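Local structure of uncharacterized protein (Pyrococcus furiosus, 4XM2) at residues Ile35-His40 against Asp134-Pro139; Pro39-Cys44 against Tyr64-Asp69. The protein probably works as a zinc-dependent deacetylase of the GlcNAc-PI de-N-acetylase family, removing N-acetyl groups from amino-sugar substrates. All coordinates share one frame; numbering follows the deposited sequence.

Contacts 1 and 2 meet at the end of the first strand of a Rossmann-like parallel sheet, and their centres lie about 9 Å apart. Contact 1 sets strand 33-38 beside strand 135-139; contact 2 lays the loop that follows strand 33-38 against strand 61-68, its neighbour on the other side. P39 and H40 belong to both, and the zinc ion is bound just beyond the strand end, H40 ND1 standing 2.2 Å from the metal. E38 ties the two together: its N lies 2.7 Å from I65 O, a probable hydrogen bond, and its OE1 lies 2.8 Å from C44 N. C36 CB also packs 3.4 Å from C44 SG beneath the helix start.

Contact 1. Residues Ile35-His40 against Asp134-Pro139; sequences ICIEPH and DGVFAP. With ZN (zinc ion), chain J.
C36 and F137 form a parallel bridge and turn their side chains to the same face of the sheet. With SG beside its own backbone N, C36 holds its sulfur 4.9 Å from the centroid of the F137 ring, approaching obliquely at 46° to the ring normal. I35 O meets the F137 ring at its edge, near its plane, 3.8 Å from F137 CD2. A large flat ring suits this face, where it also meets M48 of helix 43-57 and the ring of F28. Branched aliphatic groups fill the other face, which helix 149-164 covers. I37 and V136 slant across each other there, CD1 of I37 lying 3.7 Å from CG1 of V136; V136 directs that methyl anti to its backbone N (chi1 174°). Further along, I37 CB faces A138 CB at 4.4 Å, and A138, with just a methyl, touches A158 of the helix. The strands run parallel in the doubly wound sheet, their axes 18° apart. I35 N donates to G135 O at 2.7 Å, F137 N to I35 O, and I37 N to F137 O at 2.7 Å. P139 ends this ladder because it has no N-H to offer: its CD sits 3.7 Å from I37 O, which is instead bonded by the hydroxyl of Y190. Past that point the pyrrolidine rings of P39 and P139 meet through their CG atoms, 3.8 Å apart. The chemistry thus changes along the pair, from amides satisfied within an apolar core to two prolines that cannot extend the ladder, just where the chain turns toward its zinc ligand H40.

Contact 2. Residues Pro39-Cys44 against Tyr64-Asp69; sequences PHPDDC and YICMTD. With ZN (zinc ion), chain J.
P39 and T68 join the zinc-binding PHPDD loop to the neighbouring strand of a beta-alpha-beta unit, strand 33-38, helix 43-57 and strand 61-68. T68 OG1 donates to P39 O at 2.6 Å in the carbonyl plane, and T68 N adds a weak second bond at 3.1 Å. With chi1 at 71°, OG1 sits between the backbone N and carbonyl carbon of T68, which also brings it 2.9 Å from H40 CD2 as the two side chains run side by side. H40 gives ND1 to the zinc at 2.2 Å, while NE2 is held by D150, so both nitrogens fix the rotation of the ring. D43 OD2 binds the metal at 2.4 Å; H151 and two waters complete the site, and water 1 donates to D42 OD1 and D43 OD1. Behind these ligands, residues H40 to D43 make a type II turn, with P41 suited to its second position and its CD packed against C66 SG; D42 accepts a positive phi of 116°. One helical step on, C44 lays CB over one face of the Y64 ring, 3.9 Å from the centroid, and SG over the face as well, at 4.1 Å. A cysteine is slim enough to fit between that ring and C36. With an alanine in place of Y64, C44 would probably lose its aromatic floor and a gap would open under the helix start behind the zinc ligands. Within the loop itself, H40 N donates 3.0 Å to D43 OD2, the same oxygen that binds the zinc.

Contact 1. Residues Ile35-His40 against Asp134-Pro139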
loop_
_atom_site.group_PDB
_atom_site.type_symbol
_atom_site.label_atom_id
_atom_site.label_comp_id
_atom_site.label_asym_id
_atom_site.label_seq_id
_atom_site.Cartn_x
_atom_site.Cartn_y
_atom_site.Cartn_z
ATOM N N ILE D 35 -14.979 -26.329 4.651
ATOM C CA ILE D 35 -13.840 -25.734 3.984
ATOM C C ILE D 35 -12.580 -25.800 4.835
ATOM O O ILE D 35 -12.573 -25.421 6.014
ATOM C CB ILE D 35 -14.151 -24.330 3.499
ATOM C CG1 ILE D 35 -15.344 -24.405 2.522
ATOM C CG2 ILE D 35 -12.904 -23.726 2.832
ATOM C CD1 ILE D 35 -15.805 -23.046 1.916
ATOM N N CYS D 36 -11.542 -26.364 4.215
ATOM C CA CYS D 36 -10.213 -26.370 4.747
ATOM C C CYS D 36 -9.382 -25.310 4.013
ATOM O O CYS D 36 -9.087 -25.459 2.846
ATOM C CB CYS D 36 -9.619 -27.787 4.631
ATOM S SG CYS D 36 -10.662 -29.083 5.502
ATOM N N ILE D 37 -9.041 -24.218 4.699
ATOM C CA ILE D 37 -8.231 -23.129 4.100
ATOM C C ILE D 37 -6.753 -23.415 4.379
ATOM O O ILE D 37 -6.407 -23.559 5.535
ATOM C CB ILE D 37 -8.658 -21.749 4.710
ATOM C CG1 ILE D 37 -10.129 -21.486 4.357
ATOM C CG2 ILE D 37 -7.793 -20.679 4.222
ATOM C CD1 ILE D 37 -10.783 -20.281 4.989
ATOM N N GLU D 38 -5.904 -23.555 3.349
ATOM C CA GLU D 38 -4.487 -23.787 3.558
ATOM C C GLU D 38 -3.633 -22.657 3.007
ATOM O O GLU D 38 -3.990 -22.065 1.978
ATOM C CB GLU D 38 -3.997 -25.146 3.000
ATOM C CG GLU D 38 -4.314 -25.389 1.550
ATOM C CD GLU D 38 -3.731 -26.689 1.022
ATOM O OE1 GLU D 38 -3.263 -27.514 1.833
ATOM O OE2 GLU D 38 -3.727 -26.884 -0.213
ATOM N N PRO D 39 -2.516 -22.331 3.681
ATOM C CA PRO D 39 -1.593 -21.256 3.164
ATOM C C PRO D 39 -0.820 -21.668 1.920
ATOM O O PRO D 39 -0.601 -20.841 1.031
ATOM C CB PRO D 39 -0.626 -21.031 4.312
ATOM C CG PRO D 39 -1.345 -21.649 5.564
ATOM C CD PRO D 39 -2.207 -22.738 5.069
ATOM N N HIS D 40 -0.399 -22.937 1.864
ATOM C CA HIS D 40 0.368 -23.472 0.726
ATOM C C HIS D 40 -0.205 -24.825 0.342
ATOM O O HIS D 40 -0.928 -25.405 1.127
ATOM C CB HIS D 40 1.849 -23.675 1.098
ATOM C CG HIS D 40 2.512 -22.435 1.586
ATOM N ND1 HIS D 40 2.812 -22.233 2.914
ATOM C CD2 HIS D 40 2.844 -21.284 0.939
ATOM C CE1 HIS D 40 3.347 -21.026 3.058
ATOM N NE2 HIS D 40 3.363 -20.428 1.876
ATOM N N ASP D 134 -20.840 -25.583 6.440
ATOM C CA ASP D 134 -21.200 -25.656 7.833
ATOM C C ASP D 134 -19.955 -25.372 8.630
ATOM O O ASP D 134 -20.032 -24.718 9.649
ATOM C CB ASP D 134 -21.649 -27.080 8.224
ATOM C CG ASP D 134 -22.655 -27.658 7.256
ATOM O OD1 ASP D 134 -23.792 -27.134 7.234
ATOM O OD2 ASP D 134 -22.282 -28.598 6.492
ATOM N N GLY D 135 -18.821 -25.905 8.169
ATOM C CA GLY D 135 -17.547 -25.794 8.863
ATOM C C GLY D 135 -16.376 -25.149 8.109
ATOM O O GLY D 135 -16.102 -25.513 6.957
ATOM N N VAL D 136 -15.651 -24.236 8.778
ATOM C CA VAL D 136 -14.368 -23.754 8.208
ATOM C C VAL D 136 -13.116 -24.193 9.042
ATOM O O VAL D 136 -13.077 -24.026 10.247
ATOM C CB VAL D 136 -14.410 -22.202 7.994
ATOM C CG1 VAL D 136 -13.080 -21.708 7.572
ATOM C CG2 VAL D 136 -15.436 -21.828 6.931
ATOM N N PHE D 137 -12.099 -24.736 8.375
ATOM C CA PHE D 137 -10.834 -25.050 9.002
ATOM C C PHE D 137 -9.702 -24.128 8.507
ATOM O O PHE D 137 -9.567 -23.870 7.279
ATOM C CB PHE D 137 -10.456 -26.516 8.726
ATOM C CG PHE D 137 -11.331 -27.531 9.453
ATOM C CD1 PHE D 137 -10.932 -28.066 10.661
ATOM C CD2 PHE D 137 -12.568 -27.922 8.919
ATOM C CE1 PHE D 137 -11.731 -28.968 11.328
ATOM C CE2 PHE D 137 -13.381 -28.821 9.580
ATOM C CZ PHE D 137 -12.957 -29.366 10.787
ATOM N N ALA D 138 -8.858 -23.697 9.460
ATOM C CA ALA D 138 -7.727 -22.773 9.190
ATOM C C ALA D 138 -6.645 -22.807 10.273
ATOM O O ALA D 138 -6.959 -23.118 11.406
ATOM C CB ALA D 138 -8.259 -21.320 9.057
ATOM N N PRO D 139 -5.397 -22.410 9.932
ATOM C CA PRO D 139 -4.300 -22.329 10.927
ATOM C C PRO D 139 -4.600 -21.377 12.052
ATOM O O PRO D 139 -5.300 -20.415 11.839
ATOM C CB PRO D 139 -3.124 -21.819 10.105
ATOM C CG PRO D 139 -3.473 -22.216 8.686
ATOM C CD PRO D 139 -4.921 -22.052 8.586
HETATM ZN ZN ZN J . 2.715 -23.680 4.542
HETATM O O HOH W 1 3.725 -25.654 3.751
HETATM O O HOH W 2 4.820 -23.827 4.630
#

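Contact 2. Residues Pro39-Cys44 against Tyr64-Asp69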
loop_
_atom_site.group_PDB
_atom_site.type_symbol
_atom_site.label_atom_id
_atom_site.label_comp_id
_atom_site.label_asym_id
_atom_site.label_seq_id
_atom_site.Cartn_x
_atom_site.Cartn_y
_atom_site.Cartn_z
ATOM N N PRO D 39 -2.516 -22.331 3.681
ATOM C CA PRO D 39 -1.593 -21.256 3.164
ATOM C C PRO D 39 -0.820 -21.668 1.920
ATOM O O PRO D 39 -0.601 -20.841 1.031
ATOM C CB PRO D 39 -0.626 -21.031 4.312
ATOM C CG PRO D 39 -1.345 -21.649 5.564
ATOM C CD PRO D 39 -2.207 -22.738 5.069
ATOM N N HIS D 40 -0.399 -22.937 1.864
ATOM C CA HIS D 40 0.368 -23.472 0.726
ATOM C C HIS D 40 -0.205 -24.825 0.342
ATOM O O HIS D 40 -0.928 -25.405 1.127
ATOM C CB HIS D 40 1.849 -23.675 1.098
ATOM C CG HIS D 40 2.512 -22.435 1.586
ATOM N ND1 HIS D 40 2.812 -22.233 2.914
ATOM C CD2 HIS D 40 2.844 -21.284 0.939
ATOM C CE1 HIS D 40 3.347 -21.026 3.058
ATOM N NE2 HIS D 40 3.363 -20.428 1.876
ATOM N N PRO D 41 0.144 -25.325 -0.854
ATOM C CA PRO D 41 -0.056 -26.731 -1.214
ATOM C C PRO D 41 0.700 -27.644 -0.272
ATOM O O PRO D 41 1.950 -27.616 -0.257
ATOM C CB PRO D 41 0.578 -26.854 -2.612
ATOM C CG PRO D 41 0.628 -25.407 -3.141
ATOM C CD PRO D 41 0.816 -24.562 -1.916
ATOM N N ASP D 42 -0.055 -28.447 0.481
ATOM C CA ASP D 42 0.474 -29.393 1.466
ATOM C C ASP D 42 0.079 -29.108 2.901
ATOM O O ASP D 42 0.233 -29.986 3.745
ATOM C CB ASP D 42 1.997 -29.682 1.317
ATOM C CG ASP D 42 2.926 -28.617 2.026
ATOM O OD1 ASP D 42 2.447 -27.789 2.828
ATOM O OD2 ASP D 42 4.167 -28.646 1.765
ATOM N N ASP D 43 -0.484 -27.938 3.206
ATOM C CA ASP D 43 -0.788 -27.695 4.634
ATOM C C ASP D 43 -1.985 -28.430 5.180
ATOM O O ASP D 43 -1.903 -28.968 6.281
ATOM C CB ASP D 43 -0.841 -26.219 5.018
ATOM C CG ASP D 43 0.493 -25.587 4.914
ATOM O OD1 ASP D 43 1.369 -25.938 5.726
ATOM O OD2 ASP D 43 0.665 -24.766 3.987
ATOM N N CYS D 44 -3.073 -28.477 4.414
ATOM C CA CYS D 44 -4.238 -29.277 4.805
ATOM C C CYS D 44 -3.873 -30.735 5.192
ATOM O O CYS D 44 -4.251 -31.245 6.256
ATOM C CB CYS D 44 -5.323 -29.221 3.717
ATOM S SG CYS D 44 -6.264 -27.699 3.835
ATOM N N TYR D 64 -11.071 -27.708 -0.358
ATOM C CA TYR D 64 -9.886 -26.899 -0.100
ATOM C C TYR D 64 -10.023 -25.480 -0.674
ATOM O O TYR D 64 -10.573 -25.289 -1.779
ATOM C CB TYR D 64 -8.629 -27.553 -0.725
ATOM C CG TYR D 64 -8.075 -28.777 0.018
ATOM C CD1 TYR D 64 -8.717 -29.286 1.136
ATOM C CD2 TYR D 64 -6.933 -29.421 -0.432
ATOM C CE1 TYR D 64 -8.224 -30.411 1.791
ATOM C CE2 TYR D 64 -6.438 -30.547 0.213
ATOM C CZ TYR D 64 -7.119 -31.045 1.314
ATOM O OH TYR D 64 -6.660 -32.138 1.988
ATOM N N ILE D 65 -9.512 -24.489 0.065
ATOM C CA ILE D 65 -9.039 -23.221 -0.554
ATOM C C ILE D 65 -7.509 -23.178 -0.264
ATOM O O ILE D 65 -7.078 -23.274 0.893
ATOM C CB ILE D 65 -9.698 -21.931 0.012
ATOM C CG1 ILE D 65 -11.187 -21.908 -0.219
ATOM C CG2 ILE D 65 -9.025 -20.653 -0.620
ATOM C CD1 ILE D 65 -11.956 -21.017 0.771
ATOM N N CYS D 66 -6.710 -23.087 -1.302
ATOM C CA CYS D 66 -5.286 -22.926 -1.163
ATOM C C CYS D 66 -4.889 -21.454 -1.458
ATOM O O CYS D 66 -5.126 -20.959 -2.558
ATOM C CB CYS D 66 -4.537 -23.872 -2.090
ATOM S SG CYS D 66 -2.792 -23.811 -1.605
ATOM N N MET D 67 -4.369 -20.772 -0.441
ATOM C CA MET D 67 -4.123 -19.285 -0.459
ATOM C C MET D 67 -3.080 -18.910 -1.464
ATOM O O MET D 67 -3.284 -17.962 -2.224
ATOM C CB MET D 67 -3.701 -18.750 0.906
ATOM C CG MET D 67 -4.739 -18.996 1.985
ATOM S SD MET D 67 -6.382 -18.351 1.664
ATOM C CE MET D 67 -6.131 -16.569 1.426
ATOM N N THR D 68 -2.020 -19.708 -1.523
ATOM C CA THR D 68 -0.907 -19.440 -2.424
ATOM C C THR D 68 -0.596 -20.535 -3.434
ATOM O O THR D 68 -1.173 -21.636 -3.425
ATOM C CB THR D 68 0.415 -19.031 -1.656
ATOM O OG1 THR D 68 0.970 -20.149 -0.961
ATOM C CG2 THR D 68 0.173 -17.846 -0.666
ATOM N N ASP D 69 0.353 -20.238 -4.314
ATOM C CA ASP D 69 0.771 -21.174 -5.338
ATOM C C ASP D 69 2.008 -21.951 -4.936
ATOM O O ASP D 69 2.416 -22.868 -5.673
ATOM C CB ASP D 69 1.059 -20.419 -6.609
ATOM C CG ASP D 69 2.137 -19.348 -6.427
ATOM O OD1 ASP D 69 2.927 -19.384 -5.418
ATOM O OD2 ASP D 69 2.240 -18.513 -7.354
HETATM ZN ZN ZN J . 2.715 -23.680 4.542
HETATM O O HOH W 1 3.725 -25.654 3.751
HETATM O O HOH W 2 4.820 -23.827 4.630
#